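Local coordinates for protein thymidylate synthase ThyX (Streptomyces cacaoi subsp. asoensis, PDB 4P5A) that probably methylates dUMP or UMP reductively, using FAD and methylenetetrahydrofolate as methyl donor, at residues B[151-154]-B[155-159]; B[229-233]-B[234-238]. All coordinates share one frame; numbering follows the deposited sequence.

Interaction 1: B[151-154]-B[155-159]; sequences EYQR and LLDSG
Leu156 turns its CG anti to the carbonyl carbon (chi1 -60°) and Tyr152 turns its ring anti to the backbone N (chi1 174°); one helical turn apart, these settings bring a methyl over an aromatic face. Leu156 CD1 lies 3.8 Å from the centroid of the Tyr152 ring, displaced toward the rim and closest to Tyr152 CE1 at 3.5 Å, a CH-pi contact between side chains that run at a slant. Tyrosine suits this buried place because the face takes the leucine while OH reaches on to the backbone N of Val102. Ala165 packs against both residues. A leucine in place of Tyr152 would probably leave the Val102 amide without its acceptor and the Leu156 methyl without the flat surface it rests on. The bent chain of Gln153 brings NE2 3.8 Å from Leu156 CD1, and the same nitrogen bonds to Glu101.

Arg154 grips Glu151 side-on: NE reaches OE1 (3.1 Å) on its syn side but tilted out of the carboxylate plane, and NH2 reaches OE2 (3.1 Å) from above that plane. Both oxygens lie in the guanidinium plane, so the pair of bonds should hold the arginine against rotation. Glu150 is a second anion for NH2, and Ser140 of the second subunit bonds to Glu151 OE1.

Along the backbone, Leu156 N donates to Tyr152 O (2.9 Å), whereas the bond from Ser158 N to Arg154 O (3.0 Å) is bent to 146° close to the helix end. Gly159 adopts positive phi, where a CB would strike the preceding carbonyl, and its N bonds to Leu156 O at 2.9 Å. This is the Schellman motif that closes the long helix 131-157, with Tyr152 near Arg166, a residue of the bromo-UMP pocket.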
loop_
_atom_site.group_PDB
_atom_site.type_symbol
_atom_site.label_atom_id
_atom_site.label_comp_id
_atom_site.label_asym_id
_atom_site.label_seq_id
_atom_site.Cartn_x
_atom_site.Cartn_y
_atom_site.Cartn_z
ATOM N N GLU B 151 -38.959 -6.779 -8.322
ATOM C CA GLU B 151 -38.593 -5.872 -9.394
ATOM C C GLU B 151 -37.283 -6.277 -10.079
ATOM O O GLU B 151 -37.162 -6.107 -11.289
ATOM C CB GLU B 151 -38.517 -4.390 -8.948
ATOM C CG GLU B 151 -39.849 -3.772 -8.416
ATOM C CD GLU B 151 -41.004 -3.866 -9.464
ATOM O OE1 GLU B 151 -40.760 -3.904 -10.697
ATOM O OE2 GLU B 151 -42.156 -4.019 -8.974
ATOM N N TYR B 152 -36.313 -6.787 -9.307
ATOM C CA TYR B 152 -35.072 -7.288 -9.905
ATOM C C TYR B 152 -35.431 -8.404 -10.881
ATOM O O TYR B 152 -34.979 -8.403 -12.030
ATOM C CB TYR B 152 -34.184 -7.835 -8.790
ATOM C CG TYR B 152 -32.933 -8.506 -9.221
ATOM C CD1 TYR B 152 -32.671 -9.857 -8.923
ATOM C CD2 TYR B 152 -31.935 -7.755 -9.884
ATOM C CE1 TYR B 152 -31.460 -10.481 -9.296
ATOM C CE2 TYR B 152 -30.693 -8.384 -10.263
ATOM C CZ TYR B 152 -30.483 -9.728 -9.944
ATOM O OH TYR B 152 -29.327 -10.357 -10.323
ATOM N N GLN B 153 -36.254 -9.344 -10.425
ATOM C CA GLN B 153 -36.588 -10.467 -11.343
ATOM C C GLN B 153 -37.395 -9.997 -12.547
ATOM O O GLN B 153 -37.233 -10.535 -13.640
ATOM C CB GLN B 153 -37.402 -11.504 -10.561
ATOM C CG GLN B 153 -36.594 -12.339 -9.601
ATOM C CD GLN B 153 -35.477 -13.100 -10.288
ATOM O OE1 GLN B 153 -35.727 -13.806 -11.224
ATOM N NE2 GLN B 153 -34.214 -12.948 -9.799
ATOM N N ARG B 154 -38.290 -9.036 -12.332
ATOM C CA ARG B 154 -39.073 -8.496 -13.472
ATOM C C ARG B 154 -38.174 -7.863 -14.515
ATOM O O ARG B 154 -38.351 -8.065 -15.753
ATOM C CB ARG B 154 -40.040 -7.391 -13.018
ATOM C CG ARG B 154 -41.184 -7.158 -14.053
ATOM C CD ARG B 154 -42.060 -5.941 -13.760
ATOM N NE ARG B 154 -42.496 -5.814 -12.372
ATOM C CZ ARG B 154 -43.399 -6.567 -11.722
ATOM N NH1 ARG B 154 -44.086 -7.594 -12.276
ATOM N NH2 ARG B 154 -43.624 -6.279 -10.464
ATOM N N LEU B 155 -37.187 -7.089 -14.054
ATOM C CA LEU B 155 -36.201 -6.512 -14.966
ATOM C C LEU B 155 -35.424 -7.578 -15.698
ATOM O O LEU B 155 -35.300 -7.469 -16.932
ATOM C CB LEU B 155 -35.247 -5.539 -14.269
ATOM C CG LEU B 155 -35.981 -4.270 -13.813
ATOM C CD1 LEU B 155 -35.056 -3.540 -12.723
ATOM C CD2 LEU B 155 -36.451 -3.333 -15.021
ATOM N N LEU B 156 -34.871 -8.540 -14.962
ATOM C CA LEU B 156 -34.136 -9.677 -15.602
ATOM C C LEU B 156 -35.019 -10.403 -16.646
ATOM O O LEU B 156 -34.581 -10.632 -17.784
ATOM C CB LEU B 156 -33.605 -10.693 -14.641
ATOM C CG LEU B 156 -32.593 -10.236 -13.558
ATOM C CD1 LEU B 156 -32.234 -11.357 -12.635
ATOM C CD2 LEU B 156 -31.278 -9.723 -14.344
ATOM N N ASP B 157 -36.218 -10.793 -16.229
ATOM C CA ASP B 157 -37.198 -11.446 -17.177
ATOM C C ASP B 157 -37.479 -10.601 -18.436
ATOM O O ASP B 157 -37.603 -11.146 -19.533
ATOM C CB ASP B 157 -38.507 -11.816 -16.453
ATOM C CG ASP B 157 -38.306 -12.935 -15.429
ATOM O OD1 ASP B 157 -37.216 -13.563 -15.395
ATOM O OD2 ASP B 157 -39.227 -13.192 -14.641
ATOM N N SER B 158 -37.502 -9.291 -18.302
ATOM C CA SER B 158 -37.676 -8.384 -19.413
ATOM C C SER B 158 -36.429 -8.291 -20.363
ATOM O O SER B 158 -36.501 -7.708 -21.452
ATOM C CB SER B 158 -38.042 -7.037 -18.798
ATOM O OG SER B 158 -38.093 -6.014 -19.736
ATOM N N GLY B 159 -35.310 -8.886 -19.969
ATOM C CA GLY B 159 -34.092 -8.839 -20.738
ATOM C C GLY B 159 -33.161 -7.693 -20.357
ATOM O O GLY B 159 -32.185 -7.430 -21.069
#

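Interaction 2: B[229-233]-B[234-238]; sequences EAFTA and FGRVS
Phe231 and Arg236 make the main packing contact, with the backbone as well as the side chain of the arginine laid against the ring. Arg236 CA sits over one face, 3.7 Å from the Phe231 ring centroid, as a CH-pi contact offset toward the rim. Farther out, a bend of the Arg236 chain at chi3 (60°) turns one face of the guanidinium to Phe231 CE1, which lies 3.8 Å from Arg236 CZ, with the two planes inclined by 62°. Phenylalanine fits because this broad apolar ring can also pack on Met187 and Leu190 of helix 183-193. Phe234 turns another way: its ring edge meets Ala230 O, and it packs on Met57 and Arg58 of helix 48-58.

Among side-chain hydrogen bonds, Arg236 NH1 donates to Thr232 OG1 (3.1 Å), which lies close to the guanidinium plane; the two side chains run alongside each other. The same NH1 forms a salt bridge with Glu217 and NH2 bonds to Thr194, so the charge of this buried arginine is met by a carboxylate and its rotation is restrained from several sides.

Backbone bonds finish the helix. Phe234 N donates to Ala230 O (3.0 Å), Gly235 N reaches Thr232 O (3.1 Å), and Arg236 N reaches back to Phe231 O (2.9 Å). A water bridges the turn, giving a hydrogen bond to Phe231 O (2.7 Å) and accepting one from Val237 N (3.0 Å), so Phe231 O has two donors. Gly235 has positive phi, at which a CB would collide with the carbonyl oxygen of Phe234. It is the C-prime residue of the Schellman motif ending helix 225-233, from which the chain continues to Ser238, close to bound FAD.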
loop_
_atom_site.group_PDB
_atom_site.type_symbol
_atom_site.label_atom_id
_atom_site.label_comp_id
_atom_site.label_asym_id
_atom_site.label_seq_id
_atom_site.Cartn_x
_atom_site.Cartn_y
_atom_site.Cartn_z
ATOM N N GLU B 229 -1.961 -14.213 21.870
ATOM C CA GLU B 229 -1.872 -13.826 23.287
ATOM C C GLU B 229 -1.170 -12.527 23.491
ATOM O O GLU B 229 -1.655 -11.665 24.308
ATOM C CB GLU B 229 -1.153 -14.881 24.156
ATOM C CG GLU B 229 -1.983 -16.108 24.228
ATOM C CD GLU B 229 -3.259 -15.989 25.040
ATOM O OE1 GLU B 229 -3.111 -15.960 26.310
ATOM O OE2 GLU B 229 -4.391 -15.996 24.424
ATOM N N ALA B 230 -0.068 -12.329 22.788
ATOM C CA ALA B 230 0.702 -11.055 22.921
ATOM C C ALA B 230 -0.120 -9.841 22.422
ATOM O O ALA B 230 -0.070 -8.770 23.003
ATOM C CB ALA B 230 2.053 -11.137 22.081
ATOM N N PHE B 231 -0.844 -10.000 21.297
ATOM C CA PHE B 231 -1.638 -8.892 20.779
ATOM C C PHE B 231 -2.608 -8.417 21.859
ATOM O O PHE B 231 -2.775 -7.227 22.064
ATOM C CB PHE B 231 -2.458 -9.453 19.646
ATOM C CG PHE B 231 -3.425 -8.434 18.999
ATOM C CD1 PHE B 231 -4.812 -8.760 18.940
ATOM C CD2 PHE B 231 -2.923 -7.206 18.446
ATOM C CE1 PHE B 231 -5.770 -7.875 18.327
ATOM C CE2 PHE B 231 -3.887 -6.323 17.881
ATOM C CZ PHE B 231 -5.257 -6.642 17.811
ATOM N N THR B 232 -3.281 -9.359 22.520
ATOM C CA THR B 232 -4.245 -8.924 23.553
ATOM C C THR B 232 -3.555 -8.393 24.792
ATOM O O THR B 232 -3.993 -7.351 25.332
ATOM C CB THR B 232 -5.245 -10.048 23.850
ATOM O OG1 THR B 232 -6.167 -10.089 22.750
ATOM C CG2 THR B 232 -6.154 -9.721 25.070
ATOM N N ALA B 233 -2.433 -8.956 25.130
ATOM C CA ALA B 233 -1.659 -8.508 26.345
ATOM C C ALA B 233 -1.219 -7.076 26.209
ATOM O O ALA B 233 -1.126 -6.338 27.252
ATOM C CB ALA B 233 -0.449 -9.349 26.532
ATOM N N PHE B 234 -0.893 -6.663 24.978
ATOM C CA PHE B 234 -0.435 -5.292 24.792
ATOM C C PHE B 234 -1.466 -4.243 24.373
ATOM O O PHE B 234 -1.079 -3.154 23.899
ATOM C CB PHE B 234 0.797 -5.282 23.938
ATOM C CG PHE B 234 2.011 -5.874 24.704
ATOM C CD1 PHE B 234 2.607 -5.128 25.789
ATOM C CD2 PHE B 234 2.418 -7.184 24.464
ATOM C CE1 PHE B 234 3.678 -5.656 26.543
ATOM C CE2 PHE B 234 3.517 -7.721 25.135
ATOM C CZ PHE B 234 4.139 -6.992 26.216
ATOM N N GLY B 235 -2.749 -4.578 24.543
ATOM C CA GLY B 235 -3.808 -3.580 24.358
ATOM C C GLY B 235 -4.486 -3.647 23.004
ATOM O O GLY B 235 -5.222 -2.744 22.685
ATOM N N ARG B 236 -4.186 -4.696 22.214
ATOM C CA ARG B 236 -4.936 -4.949 20.912
ATOM C C ARG B 236 -4.623 -3.877 19.903
ATOM O O ARG B 236 -5.546 -3.433 19.151
ATOM C CB ARG B 236 -6.447 -5.130 21.092
ATOM C CG ARG B 236 -6.779 -6.361 22.009
ATOM C CD ARG B 236 -8.309 -6.579 22.188
ATOM N NE ARG B 236 -9.036 -6.825 20.935
ATOM C CZ ARG B 236 -9.061 -8.009 20.314
ATOM N NH1 ARG B 236 -8.375 -9.106 20.785
ATOM N NH2 ARG B 236 -9.767 -8.100 19.232
ATOM N N VAL B 237 -3.346 -3.508 19.872
ATOM C CA VAL B 237 -2.792 -2.508 18.932
ATOM C C VAL B 237 -1.868 -3.276 17.986
ATOM O O VAL B 237 -1.046 -4.070 18.469
ATOM C CB VAL B 237 -1.973 -1.429 19.685
ATOM C CG1 VAL B 237 -1.448 -0.470 18.657
ATOM C CG2 VAL B 237 -2.885 -0.712 20.673
ATOM N N SER B 238 -2.012 -3.147 16.669
ATOM C CA SER B 238 -1.072 -3.830 15.762
ATOM C C SER B 238 0.289 -3.264 15.931
ATOM O O SER B 238 0.437 -2.012 15.994
ATOM C CB SER B 238 -1.555 -3.586 14.284
ATOM O OG SER B 238 -0.798 -4.408 13.407
HETATM O O HOH W 1 -1.244 -5.165 21.154
#

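Following the chain from its N terminus, interaction 1 comes first, at the end of helix 131-157, and interaction 2, near the C terminus, spans the last turn of helix 225-233 and the loop after it. Each joins consecutive residues, so each closes only a local turn; the two stand in series, neither nesting nor crossing. Both are helix ends, but they lie on opposite sides of the chain's centre, their own centres about 50 Å apart and their nearest atoms about 36 Å apart. Residues 151-159 tie the long helix to helix 162-165 and to the second subunit, whereas residues 229-238 join the last helix to helices 48-58 and 183-193, beside a bound FAD.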